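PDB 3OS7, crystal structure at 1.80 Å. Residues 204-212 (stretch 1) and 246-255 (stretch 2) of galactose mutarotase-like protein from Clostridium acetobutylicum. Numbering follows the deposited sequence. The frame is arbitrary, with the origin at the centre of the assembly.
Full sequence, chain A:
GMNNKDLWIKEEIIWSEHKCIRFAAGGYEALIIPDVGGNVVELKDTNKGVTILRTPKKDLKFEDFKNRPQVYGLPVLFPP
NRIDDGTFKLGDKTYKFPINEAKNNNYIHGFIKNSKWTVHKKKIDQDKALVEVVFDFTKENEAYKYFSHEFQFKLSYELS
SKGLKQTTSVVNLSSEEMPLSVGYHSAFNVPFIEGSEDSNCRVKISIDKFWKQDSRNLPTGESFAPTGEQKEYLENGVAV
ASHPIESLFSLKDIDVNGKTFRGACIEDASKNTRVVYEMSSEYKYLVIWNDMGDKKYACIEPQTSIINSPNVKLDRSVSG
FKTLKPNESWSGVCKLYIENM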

# COMPACT_ATOMS: atom_id res chain seq x y z
N LYS A 204 11.40 2.21 -11.37
CA LYS A 204 10.54 2.61 -12.51
C LYS A 204 9.10 2.59 -12.05
O LYS A 204 8.73 1.78 -11.21
CB LYS A 204 10.71 1.66 -13.69
CG LYS A 204 12.14 1.65 -14.24
CD LYS A 204 12.38 0.48 -15.19
CE LYS A 204 13.76 0.58 -15.79
NZ LYS A 204 13.96 -0.45 -16.84
N ILE A 205 8.31 3.51 -12.56
CA ILE A 205 6.90 3.64 -12.22
C ILE A 205 6.16 4.07 -13.47
O ILE A 205 6.61 4.97 -14.17
CB ILE A 205 6.64 4.71 -11.13
CG1 ILE A 205 7.49 4.49 -9.88
CG2 ILE A 205 5.14 4.73 -10.74
CD1 ILE A 205 7.43 5.68 -8.87
N SER A 206 4.97 3.50 -13.71
CA SER A 206 4.20 3.81 -14.93
C SER A 206 3.40 5.10 -14.75
O SER A 206 2.18 5.09 -14.69
CB SER A 206 3.30 2.62 -15.30
OG SER A 206 2.39 2.29 -14.26
N ILE A 207 4.12 6.22 -14.64
CA ILE A 207 3.52 7.49 -14.35
C ILE A 207 2.92 8.11 -15.60
O ILE A 207 3.41 7.90 -16.71
CB ILE A 207 4.53 8.47 -13.71
CG1 ILE A 207 5.73 8.74 -14.63
CG2 ILE A 207 4.98 7.94 -12.35
CD1 ILE A 207 6.67 9.91 -14.17
N ASP A 208 1.86 8.88 -15.38
CA ASP A 208 1.19 9.67 -16.39
C ASP A 208 1.60 11.13 -16.19
O ASP A 208 2.49 11.61 -16.88
CB ASP A 208 -0.33 9.47 -16.26
CG ASP A 208 -1.12 10.13 -17.38
OD1 ASP A 208 -0.51 10.71 -18.31
OD2 ASP A 208 -2.37 10.02 -17.33
N LYS A 209 1.02 11.81 -15.20
CA LYS A 209 1.36 13.19 -14.91
C LYS A 209 1.84 13.34 -13.47
O LYS A 209 1.50 12.55 -12.58
CB LYS A 209 0.14 14.13 -15.15
CG LYS A 209 -0.35 14.11 -16.60
CD LYS A 209 -1.31 15.22 -16.88
CE LYS A 209 -2.70 14.85 -16.44
NZ LYS A 209 -3.64 16.00 -16.54
N PHE A 210 2.66 14.36 -13.26
CA PHE A 210 3.05 14.83 -11.94
C PHE A 210 2.01 15.85 -11.43
O PHE A 210 1.55 16.70 -12.19
CB PHE A 210 4.41 15.49 -12.07
CG PHE A 210 4.89 16.16 -10.82
CD1 PHE A 210 5.27 15.41 -9.75
CD2 PHE A 210 4.95 17.55 -10.74
CE1 PHE A 210 5.73 15.99 -8.60
CE2 PHE A 210 5.40 18.16 -9.57
CZ PHE A 210 5.80 17.36 -8.49
N TRP A 211 1.69 15.79 -10.13
CA TRP A 211 0.69 16.67 -9.50
C TRP A 211 1.39 17.48 -8.42
O TRP A 211 1.95 16.91 -7.46
CB TRP A 211 -0.47 15.85 -8.94
CG TRP A 211 -1.22 15.19 -10.03
CD1 TRP A 211 -0.86 14.05 -10.71
CD2 TRP A 211 -2.44 15.64 -10.63
NE1 TRP A 211 -1.78 13.76 -11.68
CE2 TRP A 211 -2.76 14.71 -11.66
CE3 TRP A 211 -3.29 16.73 -10.41
CZ2 TRP A 211 -3.88 14.84 -12.45
CZ3 TRP A 211 -4.45 16.85 -11.21
CH2 TRP A 211 -4.73 15.91 -12.21
N LYS A 212 1.41 18.79 -8.61
CA LYS A 212 2.06 19.69 -7.67
C LYS A 212 1.33 19.68 -6.33
O LYS A 212 0.10 19.66 -6.28
CB LYS A 212 2.06 21.11 -8.24
CG LYS A 212 2.86 22.16 -7.45
CD LYS A 212 2.87 23.52 -8.21
CE LYS A 212 3.40 24.68 -7.33
NZ LYS A 212 3.77 25.89 -8.12
N GLU A 246 9.66 12.98 -2.54
CA GLU A 246 8.27 12.93 -2.03
C GLU A 246 7.41 13.49 -3.14
O GLU A 246 7.36 14.71 -3.34
CB GLU A 246 8.10 13.73 -0.72
CG GLU A 246 6.70 13.58 -0.12
CD GLU A 246 6.49 14.35 1.20
OE1 GLU A 246 7.48 14.84 1.80
OE2 GLU A 246 5.32 14.45 1.63
N SER A 247 6.77 12.60 -3.91
CA SER A 247 6.10 13.04 -5.13
C SER A 247 4.77 12.34 -5.34
O SER A 247 4.61 11.17 -5.02
CB SER A 247 6.98 12.72 -6.33
OG SER A 247 8.19 13.45 -6.30
N LEU A 248 3.84 13.05 -5.99
CA LEU A 248 2.53 12.50 -6.33
C LEU A 248 2.38 12.41 -7.86
O LEU A 248 2.53 13.43 -8.55
CB LEU A 248 1.45 13.40 -5.76
CG LEU A 248 0.01 13.11 -6.16
CD1 LEU A 248 -0.46 11.71 -5.71
CD2 LEU A 248 -0.90 14.24 -5.63
N PHE A 249 2.06 11.22 -8.36
CA PHE A 249 1.79 11.01 -9.78
C PHE A 249 0.45 10.39 -10.01
O PHE A 249 -0.04 9.62 -9.17
CB PHE A 249 2.85 10.06 -10.36
CG PHE A 249 4.25 10.60 -10.32
CD1 PHE A 249 4.69 11.55 -11.26
CD2 PHE A 249 5.12 10.21 -9.33
CE1 PHE A 249 5.98 12.06 -11.22
CE2 PHE A 249 6.40 10.69 -9.29
CZ PHE A 249 6.84 11.63 -10.23
N SER A 250 -0.16 10.67 -11.16
CA SER A 250 -1.17 9.75 -11.69
C SER A 250 -0.49 8.59 -12.41
O SER A 250 0.65 8.70 -12.83
CB SER A 250 -2.16 10.47 -12.59
OG SER A 250 -1.51 11.30 -13.53
N LEU A 251 -1.23 7.50 -12.58
CA LEU A 251 -0.72 6.29 -13.21
C LEU A 251 -1.37 6.05 -14.55
O LEU A 251 -2.51 6.44 -14.79
CB LEU A 251 -1.01 5.08 -12.33
CG LEU A 251 -0.25 5.04 -10.98
CD1 LEU A 251 -0.72 3.85 -10.17
CD2 LEU A 251 1.25 4.99 -11.24
N LYS A 252 -0.66 5.34 -15.41
CA LYS A 252 -1.21 4.85 -16.67
C LYS A 252 -0.65 3.47 -16.92
O LYS A 252 0.28 3.03 -16.22
CB LYS A 252 -0.89 5.80 -17.82
CG LYS A 252 0.61 5.96 -18.07
CD LYS A 252 0.93 6.80 -19.33
CE LYS A 252 2.40 6.63 -19.69
NZ LYS A 252 2.81 7.63 -20.70
N ASP A 253 -1.24 2.76 -17.89
CA ASP A 253 -0.62 1.55 -18.43
C ASP A 253 0.49 1.87 -19.42
O ASP A 253 0.44 2.86 -20.16
CB ASP A 253 -1.63 0.64 -19.17
CG ASP A 253 -2.79 0.17 -18.30
OD1 ASP A 253 -2.83 0.34 -17.06
OD2 ASP A 253 -3.72 -0.39 -18.92
N ILE A 254 1.52 1.03 -19.39
CA ILE A 254 2.59 1.02 -20.36
C ILE A 254 2.69 -0.37 -20.96
O ILE A 254 2.10 -1.32 -20.46
CB ILE A 254 3.95 1.41 -19.75
CG1 ILE A 254 4.37 0.43 -18.64
CG2 ILE A 254 3.91 2.85 -19.27
CD1 ILE A 254 5.78 0.64 -18.14
N ASP A 255 3.42 -0.49 -22.05
CA ASP A 255 3.62 -1.80 -22.69
C ASP A 255 4.97 -2.35 -22.29
O ASP A 255 5.96 -1.68 -22.44
CB ASP A 255 3.57 -1.67 -24.22
CG ASP A 255 2.22 -1.18 -24.71
OD1 ASP A 255 1.17 -1.74 -24.27
OD2 ASP A 255 2.23 -0.20 -25.51
O HOH W 1 3.78 10.01 -18.74
O HOH W 2 -3.16 11.95 -15.34
O HOH W 3 -3.81 7.96 -16.75
O HOH W 4 3.90 15.95 -5.75

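Two antiparallel strands, 207-212 and 246-251, pair around a beta bulge: Ile207 lies opposite Leu251 and Phe210 opposite Phe249, so one extra residue on the first strand must be absorbed. Ser250 lies beside the bulged pair Asp208 and Lys209, its OG 3.5 Å from Asp208 CB and 3.7 Å from Lys209 CB. Ser250 O accepts from Asp208 N (2.8 Å), Ser250 N donates to Lys209 O (2.9 Å), and Ser250 OG accepts from Lys209 N (3.1 Å) and from Trp211 NE1 (3.1 Å). A hydroxyl suits this spot because it can accept from both, the indole bond nearly straight at 175°.

Shape matters most around the Phe249 ring. Ile207 takes chi1 p and sets CG2 over one face, 3.8 Å from the Phe249 ring centroid, a methyl bump against a flat surface. Phe210 shares the sheet face of Phe249 and meets it obliquely, Phe210 CD1 to Phe249 CE1 3.7 Å. Trp211 and Leu248 point to the other face, Trp211 CB packing 3.7 Å from Leu248 CD2.

Just before the bulge, Ser206 holds Lys252 by two hydrogen bonds: Lys252 N donates to Ser206 O (2.9 Å) and Ser206 OG to Lys252 O (3.0 Å). The 775 Å² buried between the stretches, both sides summed, includes apolar Ile205 and Leu251, Ile205 CG2 lying 3.9 Å from Leu251 CD2.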